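Local coordinates for putative sugar binding protein (Bacteroides vulgatus ATCC 8482, PDB 3KEZ) that probably binds sugars at the outer membrane as a calcium-containing member of the SusD family of nutrient-binding proteins, at residues 70-82 / 435-447. Residues are numbered along the deposited sequence; the frame is centred on the assembly and turned at random.
Sequences FNFTKDNGPSSHW and FHKILLPIPKKEM. With PO4 (phosphate ion), chain D; EDO (1,2-ethanediol), chain H.
Lys437 NZ is gripped by two backbone carbonyls, donating to Phe70 O at 2.7 Å and to Phe72 O at 2.9 Å. The lysine chain bends at its third torsion (chi3 94°), which brings the ammonium between these two oxygens; the two bonds tie down the chain from Phe70 to Phe72, just after helix 65-68 ends at Phe70 in a Schellman motif. Phe435 sends its edge onto the face of the Phe70 ring in a T-shaped stack, CE2 standing over the ring centre with the planes at 75°. Further along, one methyl of Leu440, CD1, sits over the His81 face, 3.5 Å from the ring centroid, while CD2 lies against Phe72. The contact brings the loop leading into helix 80-96 against the chain running into helix 444-449, some 350 residues later, in this largely helical SusD-family protein, and helix 109-134 also packs on Leu440, Ile442 and Trp82. Three waters stitch the backbones together: one donates to both Lys74 O and Ile442 O, another to Pro78 O and Pro441 O, and a third links Gly77 O to Lys444 N. Pro443, the N-cap of helix 444-449, presses CG on Trp82 CB at 3.6 Å; Ile442 CD1 meets Trp82 CZ3. The weak bond from Trp82 NE1 to Glu446 OE1 spans 3.2 Å and bends to 140°, while Glu446 OE2 is held by Asn450. With an alanine at Trp82, the cover over Pro443 and Ile442 is likely to be lost, and Glu446 OE1 would probably lose its indole donor.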
loop_
_atom_site.group_PDB
_atom_site.type_symbol
_atom_site.label_atom_id
_atom_site.label_comp_id
_atom_site.label_asym_id
_atom_site.label_seq_id
_atom_site.Cartn_x
_atom_site.Cartn_y
_atom_site.Cartn_z
ATOM N N PHE A 70 -2.754 8.347 -17.596
ATOM C CA PHE A 70 -1.735 9.339 -17.307
ATOM C C PHE A 70 -2.094 10.678 -17.928
ATOM O O PHE A 70 -1.312 11.258 -18.683
ATOM C CB PHE A 70 -0.377 8.862 -17.820
ATOM C CG PHE A 70 0.062 7.609 -17.195
ATOM C CD1 PHE A 70 0.671 7.626 -15.944
ATOM C CD2 PHE A 70 -0.156 6.386 -17.823
ATOM C CE1 PHE A 70 1.079 6.459 -15.363
ATOM C CE2 PHE A 70 0.234 5.219 -17.233
ATOM C CZ PHE A 70 0.871 5.256 -16.007
ATOM N N ASN A 71 -3.286 11.155 -17.605
ATOM C CA ASN A 71 -3.865 12.315 -18.251
ATOM C C ASN A 71 -3.732 13.592 -17.437
ATOM O O ASN A 71 -4.333 14.596 -17.800
ATOM C CB ASN A 71 -5.363 12.052 -18.509
ATOM C CG ASN A 71 -5.940 12.952 -19.556
ATOM O OD1 ASN A 71 -5.314 13.182 -20.582
ATOM N ND2 ASN A 71 -7.157 13.463 -19.316
ATOM N N PHE A 72 -3.004 13.590 -16.325
ATOM C CA PHE A 72 -2.913 14.820 -15.513
ATOM C C PHE A 72 -1.825 15.771 -15.996
ATOM O O PHE A 72 -0.804 15.347 -16.581
ATOM C CB PHE A 72 -2.692 14.536 -14.020
ATOM C CG PHE A 72 -3.886 13.908 -13.315
ATOM C CD1 PHE A 72 -5.088 14.571 -13.225
ATOM C CD2 PHE A 72 -3.770 12.666 -12.727
ATOM C CE1 PHE A 72 -6.175 14.002 -12.562
ATOM C CE2 PHE A 72 -4.843 12.102 -12.069
ATOM C CZ PHE A 72 -6.046 12.771 -11.986
ATOM N N THR A 73 -2.064 17.057 -15.752
ATOM C CA THR A 73 -1.123 18.129 -16.065
ATOM C C THR A 73 -0.798 18.857 -14.780
ATOM O O THR A 73 -1.471 18.671 -13.763
ATOM C CB THR A 73 -1.707 19.241 -16.990
ATOM O OG1 THR A 73 -2.617 20.051 -16.240
ATOM C CG2 THR A 73 -2.399 18.680 -18.232
ATOM N N LYS A 74 0.202 19.737 -14.825
ATOM C CA LYS A 74 0.469 20.558 -13.628
ATOM C C LYS A 74 -0.738 21.424 -13.246
ATOM O O LYS A 74 -0.886 21.848 -12.103
ATOM C CB LYS A 74 1.735 21.406 -13.800
ATOM C CG LYS A 74 1.576 22.750 -14.476
ATOM C CD LYS A 74 1.477 22.661 -15.958
ATOM C CE LYS A 74 1.625 24.035 -16.577
ATOM N NZ LYS A 74 3.024 24.466 -16.417
ATOM N N ASP A 75 -1.593 21.727 -14.202
ATOM C CA ASP A 75 -2.686 22.612 -13.894
ATOM C C ASP A 75 -3.879 21.843 -13.344
ATOM O O ASP A 75 -4.694 22.419 -12.641
ATOM C CB ASP A 75 -3.045 23.466 -15.109
ATOM C CG ASP A 75 -1.960 24.509 -15.428
ATOM O OD1 ASP A 75 -1.512 25.231 -14.514
ATOM O OD2 ASP A 75 -1.532 24.592 -16.586
ATOM N N ASN A 76 -3.997 20.544 -13.614
ATOM C CA ASN A 76 -5.192 19.837 -13.135
ATOM C C ASN A 76 -4.944 18.634 -12.255
ATOM O O ASN A 76 -5.876 17.933 -11.867
ATOM C CB ASN A 76 -6.082 19.462 -14.300
ATOM C CG ASN A 76 -5.493 18.401 -15.146
ATOM O OD1 ASN A 76 -4.577 17.691 -14.735
ATOM N ND2 ASN A 76 -6.008 18.274 -16.358
ATOM N N GLY A 77 -3.692 18.395 -11.919
ATOM C CA GLY A 77 -3.350 17.240 -11.125
ATOM C C GLY A 77 -3.998 17.276 -9.762
ATOM O O GLY A 77 -4.237 18.363 -9.215
ATOM N N PRO A 78 -4.260 16.089 -9.177
ATOM C CA PRO A 78 -4.912 16.046 -7.874
ATOM C C PRO A 78 -4.047 16.612 -6.755
ATOM O O PRO A 78 -2.806 16.568 -6.840
ATOM C CB PRO A 78 -5.103 14.548 -7.630
ATOM C CG PRO A 78 -4.005 13.926 -8.332
ATOM C CD PRO A 78 -3.791 14.752 -9.586
ATOM N N SER A 79 -4.690 17.112 -5.706
ATOM C CA SER A 79 -3.964 17.591 -4.528
ATOM C C SER A 79 -4.128 16.762 -3.258
ATOM O O SER A 79 -3.405 16.995 -2.307
ATOM C CB SER A 79 -4.340 19.043 -4.204
ATOM O OG SER A 79 -5.705 19.125 -3.861
ATOM N N SER A 80 -5.063 15.808 -3.239
ATOM C CA SER A 80 -5.426 15.053 -2.039
ATOM C C SER A 80 -4.292 14.193 -1.476
ATOM O O SER A 80 -4.150 14.092 -0.281
ATOM C CB SER A 80 -6.608 14.130 -2.343
ATOM O OG SER A 80 -6.440 13.505 -3.638
ATOM N N HIS A 81 -3.523 13.553 -2.358
ATOM C CA HIS A 81 -2.437 12.700 -1.921
ATOM C C HIS A 81 -1.507 13.553 -1.080
ATOM O O HIS A 81 -1.151 13.173 0.015
ATOM C CB HIS A 81 -1.660 12.104 -3.098
ATOM C CG HIS A 81 -2.526 11.517 -4.179
ATOM N ND1 HIS A 81 -3.236 12.288 -5.089
ATOM C CD2 HIS A 81 -2.756 10.228 -4.518
ATOM C CE1 HIS A 81 -3.873 11.490 -5.925
ATOM N NE2 HIS A 81 -3.597 10.234 -5.602
ATOM N N TRP A 82 -1.119 14.696 -1.636
ATOM C CA TRP A 82 -0.221 15.631 -0.968
ATOM C C TRP A 82 -0.761 16.146 0.390
ATOM O O TRP A 82 -0.105 15.983 1.457
ATOM C CB TRP A 82 0.037 16.778 -1.960
ATOM C CG TRP A 82 1.065 17.760 -1.540
ATOM C CD1 TRP A 82 0.866 18.891 -0.829
ATOM C CD2 TRP A 82 2.476 17.701 -1.836
ATOM N NE1 TRP A 82 2.065 19.557 -0.651
ATOM C CE2 TRP A 82 3.069 18.838 -1.256
ATOM C CE3 TRP A 82 3.294 16.774 -2.501
ATOM C CZ2 TRP A 82 4.457 19.097 -1.348
ATOM C CZ3 TRP A 82 4.661 17.043 -2.607
ATOM C CH2 TRP A 82 5.223 18.196 -2.023
ATOM N N PHE A 435 9.695 7.434 -17.682
ATOM C CA PHE A 435 8.436 8.064 -18.112
ATOM C C PHE A 435 8.054 9.094 -17.040
ATOM O O PHE A 435 7.890 8.742 -15.872
ATOM C CB PHE A 435 7.370 6.986 -18.244
ATOM C CG PHE A 435 6.000 7.476 -18.603
ATOM C CD1 PHE A 435 5.804 8.461 -19.556
ATOM C CD2 PHE A 435 4.893 6.875 -18.012
ATOM C CE1 PHE A 435 4.511 8.861 -19.898
ATOM C CE2 PHE A 435 3.608 7.259 -18.349
ATOM C CZ PHE A 435 3.417 8.238 -19.302
ATOM N N HIS A 436 7.917 10.354 -17.434
ATOM C CA HIS A 436 7.793 11.429 -16.454
ATOM C C HIS A 436 6.474 11.396 -15.754
ATOM O O HIS A 436 6.354 11.915 -14.643
ATOM C CB HIS A 436 8.050 12.783 -17.073
ATOM C CG HIS A 436 6.908 13.328 -17.889
ATOM N ND1 HIS A 436 6.642 12.898 -19.172
ATOM C CD2 HIS A 436 6.012 14.314 -17.629
ATOM C CE1 HIS A 436 5.621 13.585 -19.665
ATOM N NE2 HIS A 436 5.216 14.450 -18.750
ATOM N N LYS A 437 5.495 10.712 -16.344
ATOM C CA LYS A 437 4.155 10.690 -15.765
ATOM C C LYS A 437 3.928 9.534 -14.809
ATOM O O LYS A 437 2.843 9.426 -14.272
ATOM C CB LYS A 437 3.064 10.739 -16.839
ATOM C CG LYS A 437 3.213 11.944 -17.732
ATOM C CD LYS A 437 1.995 12.249 -18.625
ATOM C CE LYS A 437 1.064 13.283 -17.953
ATOM N NZ LYS A 437 -0.124 13.669 -18.797
ATOM N N ILE A 438 4.940 8.700 -14.532
ATOM C CA ILE A 438 4.791 7.745 -13.439
ATOM C C ILE A 438 4.762 8.478 -12.087
ATOM O O ILE A 438 4.384 7.886 -11.068
ATOM C CB ILE A 438 5.894 6.644 -13.338
ATOM C CG1 ILE A 438 7.276 7.293 -13.340
ATOM C CG2 ILE A 438 5.682 5.536 -14.357
ATOM C CD1 ILE A 438 8.293 6.501 -12.613
ATOM N N LEU A 439 5.196 9.749 -12.091
ATOM C CA LEU A 439 5.077 10.658 -10.944
ATOM C C LEU A 439 3.888 11.604 -11.128
ATOM O O LEU A 439 3.728 12.185 -12.198
ATOM C CB LEU A 439 6.341 11.529 -10.790
ATOM C CG LEU A 439 7.653 10.765 -10.845
ATOM C CD1 LEU A 439 8.839 11.693 -10.637
ATOM C CD2 LEU A 439 7.670 9.581 -9.816
ATOM N N LEU A 440 3.059 11.771 -10.091
ATOM C CA LEU A 440 2.071 12.860 -10.134
ATOM C C LEU A 440 2.845 14.186 -10.151
ATOM O O LEU A 440 3.941 14.301 -9.566
ATOM C CB LEU A 440 1.060 12.826 -8.954
ATOM C CG LEU A 440 -0.026 11.732 -8.900
ATOM C CD1 LEU A 440 -0.930 11.866 -7.666
ATOM C CD2 LEU A 440 -0.892 11.716 -10.150
ATOM N N PRO A 441 2.297 15.187 -10.855
ATOM C CA PRO A 441 2.925 16.480 -10.739
ATOM C C PRO A 441 2.696 17.070 -9.347
ATOM O O PRO A 441 1.725 16.688 -8.646
ATOM C CB PRO A 441 2.233 17.303 -11.827
ATOM C CG PRO A 441 0.834 16.677 -11.940
ATOM C CD PRO A 441 0.977 15.239 -11.536
ATOM N N ILE A 442 3.564 17.989 -8.932
ATOM C CA ILE A 442 3.369 18.692 -7.650
ATOM C C ILE A 442 2.069 19.480 -7.785
ATOM O O ILE A 442 1.838 20.086 -8.830
ATOM C CB ILE A 442 4.563 19.590 -7.272
ATOM C CG1 ILE A 442 5.864 18.789 -7.153
ATOM C CG2 ILE A 442 4.306 20.280 -5.928
ATOM C CD1 ILE A 442 5.848 17.627 -6.112
ATOM N N PRO A 443 1.169 19.422 -6.767
ATOM C CA PRO A 443 -0.100 20.108 -6.992
ATOM C C PRO A 443 0.048 21.615 -7.111
ATOM O O PRO A 443 0.853 22.221 -6.394
ATOM C CB PRO A 443 -0.927 19.781 -5.751
ATOM C CG PRO A 443 -0.209 18.679 -5.048
ATOM C CD PRO A 443 1.084 18.427 -5.683
ATOM N N LYS A 444 -0.749 22.204 -7.988
ATOM C CA LYS A 444 -0.694 23.654 -8.258
ATOM C C LYS A 444 -0.773 24.491 -6.995
ATOM O O LYS A 444 -0.090 25.525 -6.883
ATOM C CB LYS A 444 -1.811 24.079 -9.231
ATOM C CG LYS A 444 -1.686 25.524 -9.757
ATOM C CD LYS A 444 -2.626 25.789 -10.934
ATOM C CE LYS A 444 -2.322 27.142 -11.591
ATOM N NZ LYS A 444 -2.148 28.205 -10.555
ATOM N N LYS A 445 -1.604 24.057 -6.054
ATOM C CA LYS A 445 -1.816 24.850 -4.844
ATOM C C LYS A 445 -0.509 24.966 -4.078
ATOM O O LYS A 445 -0.189 26.036 -3.548
ATOM C CB LYS A 445 -2.941 24.275 -3.978
ATOM C CG LYS A 445 -2.548 23.183 -3.010
ATOM C CD LYS A 445 -3.759 22.369 -2.504
ATOM C CE LYS A 445 -4.705 23.183 -1.645
ATOM N NZ LYS A 445 -5.968 22.430 -1.376
ATOM N N GLU A 446 0.283 23.895 -4.102
ATOM C CA GLU A 446 1.594 23.898 -3.464
ATOM C C GLU A 446 2.570 24.748 -4.235
ATOM O O GLU A 446 3.286 25.547 -3.626
ATOM C CB GLU A 446 2.151 22.477 -3.305
ATOM C CG GLU A 446 3.512 22.431 -2.611
ATOM C CD GLU A 446 3.453 22.793 -1.139
ATOM O OE1 GLU A 446 2.346 22.701 -0.562
ATOM O OE2 GLU A 446 4.513 23.156 -0.571
HETATM N N MSE A 447 2.574 24.612 -5.568
HETATM C CA MSE A 447 3.454 25.433 -6.420
HETATM C C MSE A 447 3.146 26.914 -6.257
HETATM O O MSE A 447 4.061 27.744 -6.232
HETATM C CB MSE A 447 3.328 25.044 -7.904
HETATM C CG MSE A 447 3.798 23.628 -8.228
HETATM SE SE MSE A 447 5.679 23.294 -8.000
HETATM C CE MSE A 447 6.377 24.764 -9.083
HETATM P P PO4 D . 9.234 10.917 -21.187
HETATM O O1 PO4 D . 10.099 12.131 -21.056
HETATM O O2 PO4 D . 8.531 10.838 -22.514
HETATM O O3 PO4 D . 10.109 9.676 -21.069
HETATM O O4 PO4 D . 8.207 11.010 -20.094
HETATM C C1 EDO H . 5.012 20.785 2.471
HETATM O O1 EDO H . 5.026 22.179 2.171
HETATM C C2 EDO H . 3.879 20.583 3.457
HETATM O O2 EDO H . 2.634 20.822 2.793
HETATM O O HOH W 1 1.071 22.194 -10.600
HETATM O O HOH W 2 -3.016 20.997 -9.327
HETATM O O HOH W 3 -1.102 16.754 -9.030
HETATM O O HOH W 4 -6.013 19.133 -1.340
#